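Local structure of flagellar hook-associated protein (Burkholderia pseudomallei, 4UT1) at residues S181-L186 / L209-L214; N243-L248 / G266-A271; G472-S477 / Q536-G541; L482-A487 / G552-G557. The protein probably serves as a structural component of the bacterial flagellum, forming part of the junction that follows the flagellar hook. One frame throughout, in Å; residues are numbered along the deposited sequence.

Interaction 1 (S181-L186 / L209-L214); sequences SQIAQL and LAVSKL
I183 meets A210, V211 and L214 through apolar contacts alone, and its longer branch, CG1 and CD1, does most of the work. CG1 lies 3.6 Å from A210 CB, while CD1, one bond further out, is 3.8 Å from V211 CG2 and 4.0 Å from L214 CD2. The branch is carried there because CG1 stands anti to the carbonyl carbon, beside the backbone N (chi1 -68°), and chi2 extends it across the interface; CG2 takes the other place, anti to the N. I183 runs across both V211 and L214 at about a right angle, so a methyl end probes between two side chains one helical turn apart. The short methyl of A210 meets I183 where the CA atoms of the two residues are 6.6 Å apart, and a small residue suits so close an approach.

The polar share is slight. Q182 brings OE1 to 4.2 Å from A210 CB, a loose contact at the margin of the pair. Its neighbour Q185, turned from the interface, gives NE2 to OG of S181 at 3.0 Å, almost in the amide plane, binding one turn of its own helix.

Helices 134-193 and 201-215 run antiparallel here, the local axes 9.7 Å apart and the N-to-C directions at 160°. V222 and Y229 of the adjoining sheet touch V211, and V220 and V231 touch L214, while L186 reaches L203 on the second helix. Since the close contacts are aliphatic, with Q182 only at the margin, the pairing rests mainly on burial and shape, as expected of a helical hairpin.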
# COMPACT_ATOMS: atom_id res chain seq x y z
N SER A 181 -18.32 -13.55 35.37
CA SER A 181 -18.29 -14.47 36.50
C SER A 181 -18.93 -13.85 37.74
O SER A 181 -19.68 -14.52 38.46
CB SER A 181 -16.85 -14.89 36.81
OG SER A 181 -16.80 -15.67 37.99
N GLN A 182 -18.67 -12.57 37.98
CA GLN A 182 -19.24 -11.87 39.14
C GLN A 182 -20.75 -11.80 39.06
O GLN A 182 -21.45 -11.98 40.06
CB GLN A 182 -18.69 -10.45 39.25
CG GLN A 182 -17.24 -10.35 39.62
CD GLN A 182 -16.77 -8.90 39.63
OE1 GLN A 182 -17.57 -7.99 39.83
NE2 GLN A 182 -15.48 -8.69 39.39
N ILE A 183 -21.25 -11.52 37.86
CA ILE A 183 -22.68 -11.39 37.64
C ILE A 183 -23.39 -12.75 37.77
O ILE A 183 -24.48 -12.83 38.35
CB ILE A 183 -22.96 -10.77 36.25
CG1 ILE A 183 -22.49 -9.30 36.24
CG2 ILE A 183 -24.44 -10.88 35.90
CD1 ILE A 183 -22.30 -8.71 34.85
N ALA A 184 -22.78 -13.82 37.26
CA ALA A 184 -23.34 -15.16 37.47
C ALA A 184 -23.37 -15.48 38.96
O ALA A 184 -24.36 -16.02 39.47
CB ALA A 184 -22.55 -16.21 36.71
N GLN A 185 -22.27 -15.17 39.66
CA GLN A 185 -22.17 -15.40 41.10
C GLN A 185 -23.27 -14.65 41.85
O GLN A 185 -23.88 -15.19 42.78
CB GLN A 185 -20.79 -14.99 41.64
CG GLN A 185 -19.66 -15.99 41.38
CD GLN A 185 -18.30 -15.48 41.84
OE1 GLN A 185 -18.03 -15.39 43.04
NE2 GLN A 185 -17.43 -15.16 40.89
N LEU A 186 -23.52 -13.42 41.42
CA LEU A 186 -24.53 -12.57 42.05
C LEU A 186 -25.95 -13.03 41.75
O LEU A 186 -26.81 -12.96 42.62
CB LEU A 186 -24.33 -11.11 41.62
CG LEU A 186 -23.08 -10.48 42.25
CD1 LEU A 186 -22.72 -9.13 41.62
CD2 LEU A 186 -23.26 -10.33 43.75
N LEU A 209 -23.57 -2.55 39.24
CA LEU A 209 -22.27 -1.94 39.05
C LEU A 209 -21.39 -2.81 38.16
O LEU A 209 -20.59 -2.31 37.37
CB LEU A 209 -21.58 -1.69 40.39
CG LEU A 209 -20.12 -1.24 40.30
CD1 LEU A 209 -19.98 -0.00 39.42
CD2 LEU A 209 -19.55 -0.98 41.69
N ALA A 210 -21.54 -4.13 38.30
CA ALA A 210 -20.79 -5.07 37.48
C ALA A 210 -21.21 -4.92 36.02
O ALA A 210 -20.35 -4.87 35.13
CB ALA A 210 -21.01 -6.50 37.97
N VAL A 211 -22.51 -4.85 35.77
CA VAL A 211 -23.01 -4.68 34.41
C VAL A 211 -22.51 -3.37 33.81
O VAL A 211 -22.19 -3.30 32.61
CB VAL A 211 -24.55 -4.69 34.36
CG1 VAL A 211 -25.04 -4.24 32.99
CG2 VAL A 211 -25.08 -6.08 34.69
N SER A 212 -22.45 -2.33 34.64
CA SER A 212 -21.96 -1.03 34.21
C SER A 212 -20.53 -1.16 33.74
O SER A 212 -20.22 -0.85 32.58
CB SER A 212 -22.05 -0.00 35.34
OG SER A 212 -21.33 1.18 35.01
N LYS A 213 -19.68 -1.63 34.64
CA LYS A 213 -18.28 -1.86 34.33
C LYS A 213 -18.14 -2.70 33.06
O LYS A 213 -17.36 -2.37 32.18
CB LYS A 213 -17.57 -2.53 35.50
CG LYS A 213 -17.66 -1.76 36.83
CD LYS A 213 -17.27 -0.29 36.69
CE LYS A 213 -15.78 -0.11 36.46
NZ LYS A 213 -15.38 1.33 36.57
N LEU A 214 -18.92 -3.77 32.97
CA LEU A 214 -18.89 -4.64 31.79
C LEU A 214 -19.21 -3.91 30.47
O LEU A 214 -18.55 -4.13 29.45
CB LEU A 214 -19.86 -5.81 32.00
CG LEU A 214 -20.08 -6.76 30.81
CD1 LEU A 214 -18.76 -7.38 30.36
CD2 LEU A 214 -21.08 -7.85 31.18

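Interaction 2 (N243-L248 / G266-A271); sequences NASYQL and GVAGSA. With EDO (1,2-ethanediol), chain E.
An antiparallel strand pair ends here, where the chain leaves strand 260-265 beside strand 244-252: Y246 and V267 form a non-hydrogen-bonded pair with CA atoms 4.2 Å apart, and two backbone bonds flank it. A268 N gives its hydrogen to S245 O at 2.8 Å in an almost straight bond (177°), and Q247 N reaches G266 O at 3.2 Å. G266 suits the corner, because its positive phi (91°) and extended psi would push a side chain against the preceding carbonyl.

The main side-chain contact is Y246 with V267. CG of the tyrosine stands anti to its carbonyl carbon (chi1 -70°), which brings the ring beside G266 and V267; V267 CG1 then sits over one face, 4.0 Å from the ring centroid and offset toward the rim, a CH-pi contact. The broad ring offers a flat surface to the branched valine. V241 and P238 on the next strand also touch Y246.

On the other side of the strand, toward helix 134-193, Q247 CG comes within 3.6 Å of A268 CB, and S245 touches A184 of that helix. A 1,2-ethanediol, probably from the crystallisation liquor, lies by these residues and shares a hydrogen bond of 2.8 Å between its O2 and S245 OG; it is also bonded to T180 and to the backbone of N177.

V267 to S270 make a type II turn, with G269 at the positive-phi position that glycine fills readily. Such a pairing is typical of an antiparallel meander, where one strand of a neighbouring pair peels off into a turn, here in a six-stranded sheet laid on helix 134-193.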
# COMPACT_ATOMS: atom_id res chain seq x y z
N ASN A 243 -26.82 -18.74 36.70
CA ASN A 243 -25.64 -18.78 37.57
C ASN A 243 -24.43 -19.38 36.88
O ASN A 243 -23.47 -19.78 37.54
CB ASN A 243 -25.96 -19.56 38.87
CG ASN A 243 -26.41 -21.00 38.61
OD1 ASN A 243 -26.20 -21.54 37.53
ND2 ASN A 243 -27.04 -21.61 39.62
N ALA A 244 -24.47 -19.42 35.54
CA ALA A 244 -23.32 -19.81 34.74
C ALA A 244 -22.82 -18.61 33.91
O ALA A 244 -23.60 -17.75 33.52
CB ALA A 244 -23.67 -20.98 33.82
N SER A 245 -21.52 -18.56 33.68
CA SER A 245 -20.97 -17.55 32.79
C SER A 245 -20.17 -18.19 31.65
O SER A 245 -19.75 -19.35 31.75
CB SER A 245 -20.09 -16.57 33.57
OG SER A 245 -18.85 -17.15 33.94
N TYR A 246 -19.99 -17.44 30.57
CA TYR A 246 -19.22 -17.89 29.42
C TYR A 246 -17.88 -17.15 29.36
O TYR A 246 -17.83 -15.94 29.55
CB TYR A 246 -19.98 -17.67 28.12
CG TYR A 246 -21.20 -18.54 27.88
CD1 TYR A 246 -22.34 -18.41 28.65
CD2 TYR A 246 -21.21 -19.48 26.85
CE1 TYR A 246 -23.45 -19.19 28.43
CE2 TYR A 246 -22.32 -20.27 26.62
CZ TYR A 246 -23.44 -20.12 27.41
OH TYR A 246 -24.56 -20.90 27.19
N GLN A 247 -16.81 -17.88 29.07
CA GLN A 247 -15.48 -17.29 28.99
C GLN A 247 -15.13 -16.87 27.57
O GLN A 247 -15.27 -17.66 26.65
CB GLN A 247 -14.43 -18.27 29.49
CG GLN A 247 -14.11 -18.12 30.97
CD GLN A 247 -12.64 -18.36 31.25
OE1 GLN A 247 -12.02 -17.65 32.05
NE2 GLN A 247 -12.06 -19.36 30.59
N LEU A 248 -14.66 -15.64 27.40
CA LEU A 248 -14.10 -15.22 26.12
C LEU A 248 -12.60 -15.42 26.17
O LEU A 248 -12.00 -15.48 27.25
CB LEU A 248 -14.43 -13.76 25.82
CG LEU A 248 -15.92 -13.39 25.84
CD1 LEU A 248 -16.10 -11.91 25.62
CD2 LEU A 248 -16.72 -14.21 24.79
N GLY A 266 -17.09 -21.42 25.23
CA GLY A 266 -18.22 -22.09 25.86
C GLY A 266 -18.37 -21.63 27.31
O GLY A 266 -17.81 -20.61 27.70
N VAL A 267 -19.11 -22.39 28.11
CA VAL A 267 -19.27 -22.04 29.51
C VAL A 267 -17.95 -22.13 30.24
O VAL A 267 -17.11 -22.99 29.93
CB VAL A 267 -20.29 -22.94 30.23
CG1 VAL A 267 -21.67 -22.73 29.66
CG2 VAL A 267 -19.86 -24.39 30.13
N ALA A 268 -17.77 -21.26 31.23
CA ALA A 268 -16.55 -21.24 32.02
C ALA A 268 -16.45 -22.49 32.90
O ALA A 268 -17.45 -22.98 33.41
CB ALA A 268 -16.49 -19.98 32.88
N GLY A 269 -15.23 -22.99 33.05
CA GLY A 269 -14.94 -24.12 33.92
C GLY A 269 -15.18 -25.48 33.31
O GLY A 269 -15.09 -26.50 34.01
N SER A 270 -15.48 -25.54 32.02
CA SER A 270 -15.91 -26.80 31.42
C SER A 270 -14.77 -27.78 31.19
O SER A 270 -13.62 -27.39 30.98
CB SER A 270 -16.63 -26.53 30.09
OG SER A 270 -15.76 -25.87 29.19
N ALA A 271 -15.10 -29.07 31.25
CA ALA A 271 -14.20 -30.11 30.78
C ALA A 271 -14.28 -30.15 29.26
O ALA A 271 -15.38 -30.24 28.70
CB ALA A 271 -14.56 -31.47 31.37
C1 EDO E . -14.42 -16.44 33.47
O1 EDO E . -14.17 -16.02 34.81
C2 EDO E . -15.89 -16.81 33.28
O2 EDO E . -16.69 -15.68 32.96

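Interaction 3 (G472-S477 / Q536-G541); sequences GYQLPS and QPAPSG. With EDO (1,2-ethanediol), chain R.
Q474 reaches across to A538 and P539, and Y473 and G472 precede it on the first segment. G472, with positive phi, marks the corner after strand 463-470, a conformation glycine adopts easily. Its N donates to O1 of a 1,2-ethanediol at 3.0 Å, probably a molecule from the crystallisation liquor, while its O is bonded to ND2 of N544. Y473 turns from the second segment and packs instead on L324 and P449.

Q474 carries the polar link. With CG beside the backbone N and the chain extended beyond it (chi2 -176°), the amide arrives next to the proline-rich loop. NE2 donates to P539 O at 3.1 Å, with an N-H...O angle of 166°. The acceptor lies in the amide plane of the glutamine, but the donor stands 43° above the carbonyl plane and so is not on a lone pair of P539 O. NE2 also bonds V542 O, its stronger partner, so two backbone carbonyls hold the amide in place. A538 CB lies 3.6 Å from that same NE2, its small methyl placed against the flat group. A glutamine is apt here, long enough to span the gap, and its NH2 can serve both carbonyls.

Both segments belong to the D3 domain, which holds two five-stranded antiparallel sheets, and the loop 536-541 joins neighbouring strands 527-533 and 546-551 of one of them. The backbone of Q474 is also bonded to N544, just before the latter strand.

L475 points away from the loop, and then P476 returns to it: its ring CB comes 3.5 Å from G541 O, and M543 touches the same proline. G541, also at positive phi, takes a backbone shape that a side chain would obstruct.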
# COMPACT_ATOMS: atom_id res chain seq x y z
N GLY A 472 13.35 -1.17 -21.55
CA GLY A 472 13.74 -2.23 -22.45
C GLY A 472 14.50 -1.77 -23.69
O GLY A 472 14.53 -2.47 -24.69
N TYR A 473 15.12 -0.59 -23.61
CA TYR A 473 15.91 -0.09 -24.72
C TYR A 473 17.09 -1.01 -24.99
O TYR A 473 17.57 -1.71 -24.09
CB TYR A 473 16.42 1.34 -24.43
CG TYR A 473 17.64 1.35 -23.54
CD1 TYR A 473 17.50 1.32 -22.15
CD2 TYR A 473 18.92 1.34 -24.07
CE1 TYR A 473 18.60 1.31 -21.34
CE2 TYR A 473 20.03 1.33 -23.26
CZ TYR A 473 19.86 1.31 -21.89
OH TYR A 473 20.96 1.29 -21.08
N GLN A 474 17.54 -1.02 -26.23
CA GLN A 474 18.76 -1.70 -26.62
C GLN A 474 19.55 -0.79 -27.55
O GLN A 474 18.97 -0.12 -28.41
CB GLN A 474 18.46 -3.03 -27.30
CG GLN A 474 17.96 -4.09 -26.36
CD GLN A 474 17.76 -5.42 -27.03
OE1 GLN A 474 17.57 -6.43 -26.36
NE2 GLN A 474 17.79 -5.44 -28.37
N LEU A 475 20.87 -0.77 -27.39
CA LEU A 475 21.73 -0.07 -28.33
C LEU A 475 22.66 -1.05 -29.03
O LEU A 475 23.44 -1.74 -28.38
CB LEU A 475 22.53 1.01 -27.62
CG LEU A 475 21.80 2.29 -27.21
CD1 LEU A 475 22.73 3.17 -26.39
CD2 LEU A 475 21.30 3.05 -28.43
N PRO A 476 22.61 -1.09 -30.36
CA PRO A 476 23.53 -1.98 -31.08
C PRO A 476 24.97 -1.56 -30.83
O PRO A 476 25.20 -0.43 -30.39
CB PRO A 476 23.12 -1.80 -32.54
CG PRO A 476 22.58 -0.39 -32.59
CD PRO A 476 21.91 -0.16 -31.26
N SER A 477 25.93 -2.43 -31.10
CA SER A 477 27.33 -2.16 -30.78
C SER A 477 27.91 -1.02 -31.61
O SER A 477 28.82 -0.32 -31.16
CB SER A 477 28.17 -3.42 -30.95
OG SER A 477 27.87 -4.08 -32.17
N GLN A 536 8.97 -7.84 -31.38
CA GLN A 536 8.90 -7.60 -29.94
C GLN A 536 8.59 -8.90 -29.22
O GLN A 536 7.68 -9.62 -29.63
CB GLN A 536 7.82 -6.55 -29.61
CG GLN A 536 8.12 -5.15 -30.10
CD GLN A 536 9.16 -4.46 -29.23
OE1 GLN A 536 9.19 -4.64 -28.02
NE2 GLN A 536 10.02 -3.67 -29.86
N PRO A 537 9.34 -9.21 -28.15
CA PRO A 537 10.45 -8.42 -27.61
C PRO A 537 11.65 -8.37 -28.56
O PRO A 537 11.80 -9.23 -29.43
CB PRO A 537 10.82 -9.15 -26.32
CG PRO A 537 10.38 -10.55 -26.54
CD PRO A 537 9.12 -10.44 -27.36
N ALA A 538 12.49 -7.37 -28.38
CA ALA A 538 13.63 -7.14 -29.25
C ALA A 538 14.66 -8.26 -29.20
O ALA A 538 15.15 -8.63 -28.13
CB ALA A 538 14.29 -5.82 -28.88
N PRO A 539 15.00 -8.82 -30.36
CA PRO A 539 16.11 -9.77 -30.44
C PRO A 539 17.41 -9.05 -30.13
O PRO A 539 17.49 -7.83 -30.32
CB PRO A 539 16.07 -10.25 -31.90
CG PRO A 539 14.70 -9.92 -32.38
CD PRO A 539 14.31 -8.67 -31.65
N SER A 540 18.41 -9.79 -29.65
CA SER A 540 19.70 -9.20 -29.31
C SER A 540 20.29 -8.42 -30.48
O SER A 540 20.22 -8.86 -31.63
CB SER A 540 20.67 -10.29 -28.85
OG SER A 540 21.88 -9.72 -28.36
N GLY A 541 20.85 -7.25 -30.20
CA GLY A 541 21.54 -6.47 -31.22
C GLY A 541 20.66 -5.53 -32.02
O GLY A 541 21.17 -4.75 -32.83
C1 EDO R . 15.19 -1.10 -18.13
O1 EDO R . 13.85 -0.90 -18.59
C2 EDO R . 15.93 -2.00 -19.11
O2 EDO R . 16.12 -1.32 -20.35

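Interaction 4 (L482-A487 / G552-G557); sequences LAYNAA and GTPADG. With EDO (1,2-ethanediol), chain U.
Y484 sets its ring against P554, and the contact builds up atom by atom. Its CB lies 3.9 Å from P554 CB. With CG anti to the backbone N (chi1 179°), the ring is thrown toward the loop, and CG and CD2 meet the proline ring, the closest approach being 3.6 Å from CD2 to P554 CB. P554 CG stands over one face, 4.1 Å from the centroid and 20° off the normal, a CH-pi contact that suits a proline, whose compact ring lays its C-H groups on an aromatic face. Further out CE2 passes 3.3 Å from P554 O, while A555 O lies at the ring edge, near its plane. The loop's close contacts end at CD2 and CE2, and CZ and OH carry on past them. L491 of the neighbouring strand 490-492 and K489 just before it also touch this tyrosine.

The backbone completes the joint. G557 N donates to Y484 O at 2.9 Å, nearly in line with the carbonyl. Two residues on, A486 N gives its hydrogen to D556 OD1 at 3.0 Å, met on the anti side of the carboxylate; D556 reaches it with CG anti to its own N (chi1 -175°). N485 lies alongside the aspartate with the planes about perpendicular, but its OD1 is bonded to S488 N. A486, just past the strand end, lays its small methyl 3.8 Å from D556 CB. G557, at positive phi, holds a shape awkward for other residues.

The Y484 backbone is also bonded to D558. Apolar packing on the ring thus works together with two directional bonds to backbone atoms around the end of strand 480-485, so that the loop is held both by surface and by fixed direction.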
# COMPACT_ATOMS: atom_id res chain seq x y z
N LEU A 482 22.34 8.61 -39.55
CA LEU A 482 21.23 9.01 -40.40
C LEU A 482 21.77 10.02 -41.38
O LEU A 482 22.62 10.83 -41.03
CB LEU A 482 20.10 9.61 -39.57
CG LEU A 482 19.63 8.68 -38.44
CD1 LEU A 482 18.49 9.34 -37.69
CD2 LEU A 482 19.20 7.32 -39.03
N ALA A 483 21.28 9.97 -42.61
CA ALA A 483 21.67 10.93 -43.64
C ALA A 483 20.42 11.50 -44.29
O ALA A 483 19.45 10.77 -44.54
CB ALA A 483 22.56 10.26 -44.67
N TYR A 484 20.43 12.80 -44.57
CA TYR A 484 19.28 13.47 -45.17
C TYR A 484 19.46 13.63 -46.67
O TYR A 484 20.49 14.10 -47.13
CB TYR A 484 19.07 14.84 -44.53
CG TYR A 484 17.91 15.67 -45.08
CD1 TYR A 484 16.59 15.30 -44.84
CD2 TYR A 484 18.14 16.85 -45.78
CE1 TYR A 484 15.54 16.06 -45.29
CE2 TYR A 484 17.09 17.63 -46.24
CZ TYR A 484 15.79 17.23 -46.00
OH TYR A 484 14.73 17.99 -46.44
N ASN A 485 18.44 13.24 -47.42
CA ASN A 485 18.43 13.47 -48.86
C ASN A 485 17.51 14.64 -49.20
O ASN A 485 16.30 14.54 -49.02
CB ASN A 485 18.01 12.19 -49.58
CG ASN A 485 18.09 12.33 -51.08
OD1 ASN A 485 17.16 12.84 -51.70
ND2 ASN A 485 19.20 11.91 -51.67
N ALA A 486 18.06 15.76 -49.67
CA ALA A 486 17.24 16.97 -49.86
C ALA A 486 16.27 16.83 -51.04
O ALA A 486 15.20 17.44 -51.06
CB ALA A 486 18.15 18.20 -50.06
N ALA A 487 16.66 16.03 -52.02
CA ALA A 487 15.84 15.86 -53.23
C ALA A 487 14.51 15.18 -52.89
O ALA A 487 13.44 15.63 -53.33
CB ALA A 487 16.60 15.06 -54.28
N GLY A 552 14.76 21.94 -37.90
CA GLY A 552 15.61 22.66 -38.82
C GLY A 552 15.73 22.02 -40.19
O GLY A 552 15.04 21.03 -40.50
N THR A 553 16.61 22.58 -41.01
CA THR A 553 16.77 22.14 -42.39
C THR A 553 18.17 21.61 -42.67
O THR A 553 19.09 22.39 -42.93
CB THR A 553 16.47 23.29 -43.37
OG1 THR A 553 15.15 23.80 -43.10
CG2 THR A 553 16.54 22.82 -44.82
N PRO A 554 18.34 20.27 -42.61
CA PRO A 554 19.65 19.72 -42.96
C PRO A 554 19.95 20.00 -44.44
O PRO A 554 19.01 20.07 -45.23
CB PRO A 554 19.50 18.22 -42.71
CG PRO A 554 18.17 18.05 -41.97
CD PRO A 554 17.33 19.22 -42.40
N ALA A 555 21.22 20.15 -44.79
CA ALA A 555 21.63 20.21 -46.19
C ALA A 555 21.64 18.80 -46.75
O ALA A 555 21.56 17.83 -45.99
CB ALA A 555 22.99 20.86 -46.33
N ASP A 556 21.74 18.67 -48.07
CA ASP A 556 21.84 17.35 -48.69
C ASP A 556 23.11 16.67 -48.19
O ASP A 556 24.18 17.28 -48.16
CB ASP A 556 21.84 17.46 -50.23
CG ASP A 556 21.82 16.09 -50.91
OD1 ASP A 556 20.89 15.30 -50.63
OD2 ASP A 556 22.74 15.80 -51.69
N GLY A 557 22.97 15.42 -47.74
CA GLY A 557 24.10 14.66 -47.23
C GLY A 557 24.42 14.87 -45.76
O GLY A 557 25.30 14.18 -45.24
C1 EDO U . 27.49 16.14 -45.54
O1 EDO U . 28.83 15.89 -45.12
C2 EDO U . 27.29 17.60 -45.89
O2 EDO U . 25.96 17.82 -46.37

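Along the chain interactions 1 and 2 come in series, and both precede the crossed pair 3 and 4, whose segments alternate. Interactions 1 and 2 share the helical domain: their centres are about 14 Å apart and they touch where A184 of helix 134-193 packs on the backbone of N243 and A244, so helices and sheet meet as one body. Interactions 3 and 4 lie in the D3 domain, centres about 27 Å apart; loops 536-541 and 552-557 flank strand 546-551 in the chain. From interaction 1 to interaction 4 the centres are about 95 Å apart, on opposite sides of the chain's centre, consistent with an elongated molecule built of distinct modules.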